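Local structure of PCF11 protein (Saccharomyces cerevisiae, 1SZ9) at residues 18-30 / 59-71. The protein probably takes part in mRNA 3'-end processing, recognising the carboxy-terminal domain of RNA polymerase II through its CTD-interacting domain. Numbering follows the deposited sequence.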
loop_
_atom_site.group_PDB
_atom_site.type_symbol
_atom_site.label_atom_id
_atom_site.label_comp_id
_atom_site.label_asym_id
_atom_site.label_seq_id
_atom_site.Cartn_x
_atom_site.Cartn_y
_atom_site.Cartn_z
ATOM N N GLU A 18 3.765 -3.019 -14.730
ATOM C CA GLU A 18 4.607 -1.968 -15.280
ATOM C C GLU A 18 5.156 -1.025 -14.195
ATOM O O GLU A 18 5.959 -0.143 -14.494
ATOM C CB GLU A 18 3.821 -1.161 -16.315
ATOM C CG GLU A 18 3.534 -1.890 -17.625
ATOM C CD GLU A 18 4.803 -2.320 -18.329
ATOM O OE1 GLU A 18 5.710 -1.476 -18.501
ATOM O OE2 GLU A 18 4.897 -3.505 -18.708
ATOM N N LEU A 19 4.725 -1.219 -12.949
ATOM C CA LEU A 19 5.158 -0.353 -11.832
ATOM C C LEU A 19 6.548 -0.731 -11.329
ATOM O O LEU A 19 6.699 -1.277 -10.228
ATOM C CB LEU A 19 4.187 -0.457 -10.663
ATOM C CG LEU A 19 3.499 0.800 -10.132
ATOM C CD1 LEU A 19 3.051 0.511 -8.710
ATOM C CD2 LEU A 19 4.402 2.031 -10.186
ATOM N N THR A 20 7.551 -0.425 -12.142
ATOM C CA THR A 20 8.936 -0.746 -11.826
ATOM C C THR A 20 9.682 0.464 -11.261
ATOM O O THR A 20 10.853 0.381 -10.913
ATOM C CB THR A 20 9.653 -1.250 -13.081
ATOM O OG1 THR A 20 9.578 -0.248 -14.096
ATOM C CG2 THR A 20 8.989 -2.524 -13.591
ATOM N N PHE A 21 8.987 1.592 -11.191
ATOM C CA PHE A 21 9.545 2.815 -10.641
ATOM C C PHE A 21 8.347 3.636 -10.129
ATOM O O PHE A 21 7.188 3.197 -10.246
ATOM C CB PHE A 21 10.372 3.584 -11.692
ATOM C CG PHE A 21 9.561 4.119 -12.857
ATOM C CD1 PHE A 21 9.117 3.271 -13.868
ATOM C CD2 PHE A 21 9.230 5.472 -12.925
ATOM C CE1 PHE A 21 8.356 3.759 -14.922
ATOM C CE2 PHE A 21 8.472 5.968 -13.970
ATOM C CZ PHE A 21 8.033 5.111 -14.968
ATOM N N ASN A 22 8.623 4.791 -9.537
ATOM C CA ASN A 22 7.578 5.639 -8.984
ATOM C C ASN A 22 6.900 6.381 -10.125
ATOM O O ASN A 22 7.161 7.561 -10.372
ATOM C CB ASN A 22 8.175 6.611 -7.960
ATOM C CG ASN A 22 7.115 7.457 -7.266
ATOM O OD1 ASN A 22 5.912 7.219 -7.410
ATOM N ND2 ASN A 22 7.562 8.443 -6.507
ATOM N N SER A 23 6.039 5.654 -10.837
ATOM C CA SER A 23 5.315 6.207 -11.970
ATOM C C SER A 23 4.017 6.872 -11.573
ATOM O O SER A 23 3.054 6.191 -11.205
ATOM C CB SER A 23 4.998 5.106 -12.983
ATOM O OG SER A 23 4.193 5.642 -14.006
ATOM N N ARG A 24 3.975 8.194 -11.670
ATOM C CA ARG A 24 2.759 8.929 -11.321
ATOM C C ARG A 24 1.574 8.554 -12.239
ATOM O O ARG A 24 0.480 8.315 -11.751
ATOM C CB ARG A 24 3.017 10.457 -11.346
ATOM C CG ARG A 24 3.942 10.959 -10.225
ATOM C CD ARG A 24 3.392 10.560 -8.846
ATOM N NE ARG A 24 2.027 11.065 -8.666
ATOM C CZ ARG A 24 1.109 10.506 -7.882
ATOM N NH1 ARG A 24 1.395 9.408 -7.181
ATOM N NH2 ARG A 24 -0.098 11.045 -7.806
ATOM N N PRO A 25 1.787 8.470 -13.573
ATOM C CA PRO A 25 0.673 8.112 -14.473
ATOM C C PRO A 25 0.063 6.763 -14.126
ATOM O O PRO A 25 -1.153 6.616 -14.103
ATOM C CB PRO A 25 1.324 8.091 -15.861
ATOM C CG PRO A 25 2.456 9.030 -15.729
ATOM C CD PRO A 25 3.007 8.734 -14.352
ATOM N N ILE A 26 0.921 5.784 -13.858
ATOM C CA ILE A 26 0.476 4.439 -13.502
ATOM C C ILE A 26 -0.220 4.405 -12.135
ATOM O O ILE A 26 -1.305 3.843 -11.981
ATOM C CB ILE A 26 1.666 3.437 -13.469
ATOM C CG1 ILE A 26 2.214 3.200 -14.883
ATOM C CG2 ILE A 26 1.232 2.139 -12.832
ATOM C CD1 ILE A 26 3.436 2.266 -14.918
ATOM N N ILE A 27 0.406 5.002 -11.135
ATOM C CA ILE A 27 -0.202 5.003 -9.809
ATOM C C ILE A 27 -1.570 5.672 -9.856
ATOM O O ILE A 27 -2.543 5.166 -9.298
ATOM C CB ILE A 27 0.724 5.702 -8.780
ATOM C CG1 ILE A 27 1.860 4.741 -8.397
ATOM C CG2 ILE A 27 -0.055 6.117 -7.533
ATOM C CD1 ILE A 27 3.027 5.449 -7.749
ATOM N N THR A 28 -1.647 6.801 -10.542
ATOM C CA THR A 28 -2.916 7.515 -10.642
ATOM C C THR A 28 -3.950 6.716 -11.430
ATOM O O THR A 28 -5.129 6.719 -11.089
ATOM C CB THR A 28 -2.701 8.899 -11.290
ATOM O OG1 THR A 28 -2.024 9.743 -10.346
ATOM C CG2 THR A 28 -4.050 9.547 -11.664
ATOM N N THR A 29 -3.506 6.030 -12.479
ATOM C CA THR A 29 -4.415 5.230 -13.288
ATOM C C THR A 29 -4.941 4.049 -12.473
ATOM O O THR A 29 -6.124 3.717 -12.558
ATOM C CB THR A 29 -3.728 4.764 -14.599
ATOM O OG1 THR A 29 -3.449 5.918 -15.409
ATOM C CG2 THR A 29 -4.633 3.811 -15.386
ATOM N N LEU A 30 -4.079 3.422 -11.676
ATOM C CA LEU A 30 -4.526 2.316 -10.826
ATOM C C LEU A 30 -5.546 2.824 -9.775
ATOM O O LEU A 30 -6.489 2.113 -9.420
ATOM C CB LEU A 30 -3.331 1.666 -10.108
ATOM C CG LEU A 30 -2.349 0.842 -10.960
ATOM C CD1 LEU A 30 -1.112 0.439 -10.117
ATOM C CD2 LEU A 30 -3.079 -0.419 -11.500
ATOM N N GLN A 59 11.056 -2.228 -6.117
ATOM C CA GLN A 59 9.726 -2.265 -6.680
ATOM C C GLN A 59 8.647 -2.452 -5.625
ATOM O O GLN A 59 7.505 -2.061 -5.845
ATOM C CB GLN A 59 9.650 -3.345 -7.768
ATOM C CG GLN A 59 10.428 -2.977 -9.046
ATOM C CD GLN A 59 10.458 -4.107 -10.066
ATOM O OE1 GLN A 59 9.466 -4.821 -10.254
ATOM N NE2 GLN A 59 11.595 -4.267 -10.744
ATOM N N LYS A 60 8.998 -3.027 -4.475
ATOM C CA LYS A 60 8.018 -3.230 -3.414
ATOM C C LYS A 60 7.503 -1.872 -2.902
ATOM O O LYS A 60 6.324 -1.742 -2.540
ATOM C CB LYS A 60 8.610 -4.020 -2.234
ATOM C CG LYS A 60 8.999 -5.490 -2.512
ATOM C CD LYS A 60 9.465 -6.152 -1.207
ATOM C CE LYS A 60 9.978 -7.598 -1.412
ATOM N NZ LYS A 60 9.015 -8.498 -2.147
ATOM N N LEU A 61 8.391 -0.877 -2.866
ATOM C CA LEU A 61 8.021 0.468 -2.417
ATOM C C LEU A 61 6.962 1.075 -3.328
ATOM O O LEU A 61 5.986 1.625 -2.861
ATOM C CB LEU A 61 9.236 1.410 -2.408
ATOM C CG LEU A 61 8.966 2.874 -2.003
ATOM C CD1 LEU A 61 8.417 2.914 -0.566
ATOM C CD2 LEU A 61 10.250 3.722 -2.102
ATOM N N TYR A 62 7.165 0.966 -4.634
ATOM C CA TYR A 62 6.223 1.560 -5.576
ATOM C C TYR A 62 4.849 0.901 -5.524
ATOM O O TYR A 62 3.835 1.570 -5.717
ATOM C CB TYR A 62 6.837 1.541 -6.977
ATOM C CG TYR A 62 8.257 2.073 -6.942
ATOM C CD1 TYR A 62 8.545 3.315 -6.367
ATOM C CD2 TYR A 62 9.318 1.318 -7.443
ATOM C CE1 TYR A 62 9.867 3.788 -6.290
ATOM C CE2 TYR A 62 10.632 1.772 -7.377
ATOM C CZ TYR A 62 10.901 3.006 -6.797
ATOM O OH TYR A 62 12.204 3.432 -6.710
ATOM N N ALA A 63 4.813 -0.395 -5.219
ATOM C CA ALA A 63 3.538 -1.105 -5.085
ATOM C C ALA A 63 2.859 -0.571 -3.813
ATOM O O ALA A 63 1.635 -0.419 -3.768
ATOM C CB ALA A 63 3.771 -2.633 -4.970
ATOM N N PHE A 64 3.646 -0.313 -2.771
ATOM C CA PHE A 64 3.080 0.267 -1.542
ATOM C C PHE A 64 2.585 1.699 -1.838
ATOM O O PHE A 64 1.638 2.174 -1.209
ATOM C CB PHE A 64 4.119 0.305 -0.412
ATOM C CG PHE A 64 3.794 -0.616 0.744
ATOM C CD1 PHE A 64 2.658 -0.399 1.529
ATOM C CD2 PHE A 64 4.635 -1.688 1.057
ATOM C CE1 PHE A 64 2.360 -1.229 2.608
ATOM C CE2 PHE A 64 4.347 -2.532 2.139
ATOM C CZ PHE A 64 3.202 -2.299 2.918
ATOM N N TYR A 65 3.225 2.396 -2.777
ATOM C CA TYR A 65 2.745 3.752 -3.112
ATOM C C TYR A 65 1.409 3.626 -3.825
ATOM O O TYR A 65 0.545 4.485 -3.693
ATOM C CB TYR A 65 3.739 4.530 -3.984
ATOM C CG TYR A 65 4.966 5.057 -3.256
ATOM C CD1 TYR A 65 5.070 5.011 -1.859
ATOM C CD2 TYR A 65 6.017 5.635 -3.967
ATOM C CE1 TYR A 65 6.213 5.542 -1.191
ATOM C CE2 TYR A 65 7.142 6.160 -3.317
ATOM C CZ TYR A 65 7.228 6.111 -1.930
ATOM O OH TYR A 65 8.320 6.678 -1.302
ATOM N N ALA A 66 1.221 2.535 -4.570
ATOM C CA ALA A 66 -0.062 2.304 -5.232
ATOM C C ALA A 66 -1.136 2.087 -4.135
ATOM O O ALA A 66 -2.220 2.675 -4.179
ATOM C CB ALA A 66 0.033 1.079 -6.131
ATOM N N LEU A 67 -0.819 1.230 -3.167
ATOM C CA LEU A 67 -1.698 0.929 -2.035
ATOM C C LEU A 67 -2.031 2.237 -1.289
ATOM O O LEU A 67 -3.180 2.500 -0.944
ATOM C CB LEU A 67 -0.980 -0.037 -1.077
ATOM C CG LEU A 67 -1.688 -0.553 0.190
ATOM C CD1 LEU A 67 -1.006 -1.850 0.669
ATOM C CD2 LEU A 67 -1.648 0.503 1.303
ATOM N N ASP A 68 -1.001 3.043 -1.055
ATOM C CA ASP A 68 -1.136 4.324 -0.367
ATOM C C ASP A 68 -2.080 5.282 -1.122
ATOM O O ASP A 68 -2.968 5.879 -0.525
ATOM C CB ASP A 68 0.248 4.982 -0.243
ATOM C CG ASP A 68 0.207 6.293 0.512
ATOM O OD1 ASP A 68 0.135 6.272 1.755
ATOM O OD2 ASP A 68 0.242 7.351 -0.138
ATOM N N SER A 69 -1.877 5.418 -2.430
ATOM C CA SER A 69 -2.700 6.318 -3.242
ATOM C C SER A 69 -4.168 5.882 -3.233
ATOM O O SER A 69 -5.067 6.692 -3.018
ATOM C CB SER A 69 -2.151 6.383 -4.679
ATOM O OG SER A 69 -2.923 7.245 -5.499
ATOM N N ILE A 70 -4.406 4.593 -3.441
ATOM C CA ILE A 70 -5.760 4.066 -3.424
ATOM C C ILE A 70 -6.453 4.320 -2.075
ATOM O O ILE A 70 -7.605 4.762 -2.024
ATOM C CB ILE A 70 -5.747 2.550 -3.756
ATOM C CG1 ILE A 70 -5.451 2.366 -5.256
ATOM C CG2 ILE A 70 -7.073 1.887 -3.337
ATOM C CD1 ILE A 70 -5.015 0.950 -5.619
ATOM N N CYS A 71 -5.755 4.063 -0.974
ATOM C CA CYS A 71 -6.353 4.293 0.332
ATOM C C CYS A 71 -6.611 5.765 0.652
ATOM O O CYS A 71 -7.671 6.116 1.165
ATOM C CB CYS A 71 -5.487 3.676 1.423
ATOM S SG CYS A 71 -5.534 1.886 1.386
HETATM O O HOH W 1 5.808 -2.493 -7.988
HETATM O O HOH W 2 -1.515 9.660 -5.825
#
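Helix 24-30 crosses helix 59-71 at -45°, axes 9.1 Å apart at closest approach, with Ile27 facing Ala66; the preceding loop 19-22 passes along the first turns of 59-71. Ser23 is the N-cap of the helix starting at Arg24, OG accepting from Ile26 N. The Tyr62 ring lies under the loop backbone: with CG anti to its carbonyl carbon (chi1 -48°), one face meets Phe21 CA, 3.5 Å from CD2, and Asn22 N, 3.5 Å from CD1. Replacing Tyr62 by alanine would probably leave a gap against the Phe21-Asn22 peptide and let the loop shift. Leu19 drops CD1 to 3.3 Å from Tyr62 O and on to Ala66 CB, which Leu30 CD1 also meets. The Asn22 side chain crosses that of Tyr65, OD1 at the ring edge beside CD2, amide and ring planes 59° apart. Ile27 splits its branches, CD1 on Tyr65 CB and CG2 3.6 Å from Ser69 CB. Two waters bridge the segments: one donates to Leu19 O and Gln59 O, the other joins Arg24 NH2 to Ser69 OG, itself hydrogen-bonded to Thr31 OG1. Leu30 also packs on helix 3-16, so helix 24-36 touches both neighbours, as in the stacked helices of the ARM-repeat-like CID fold.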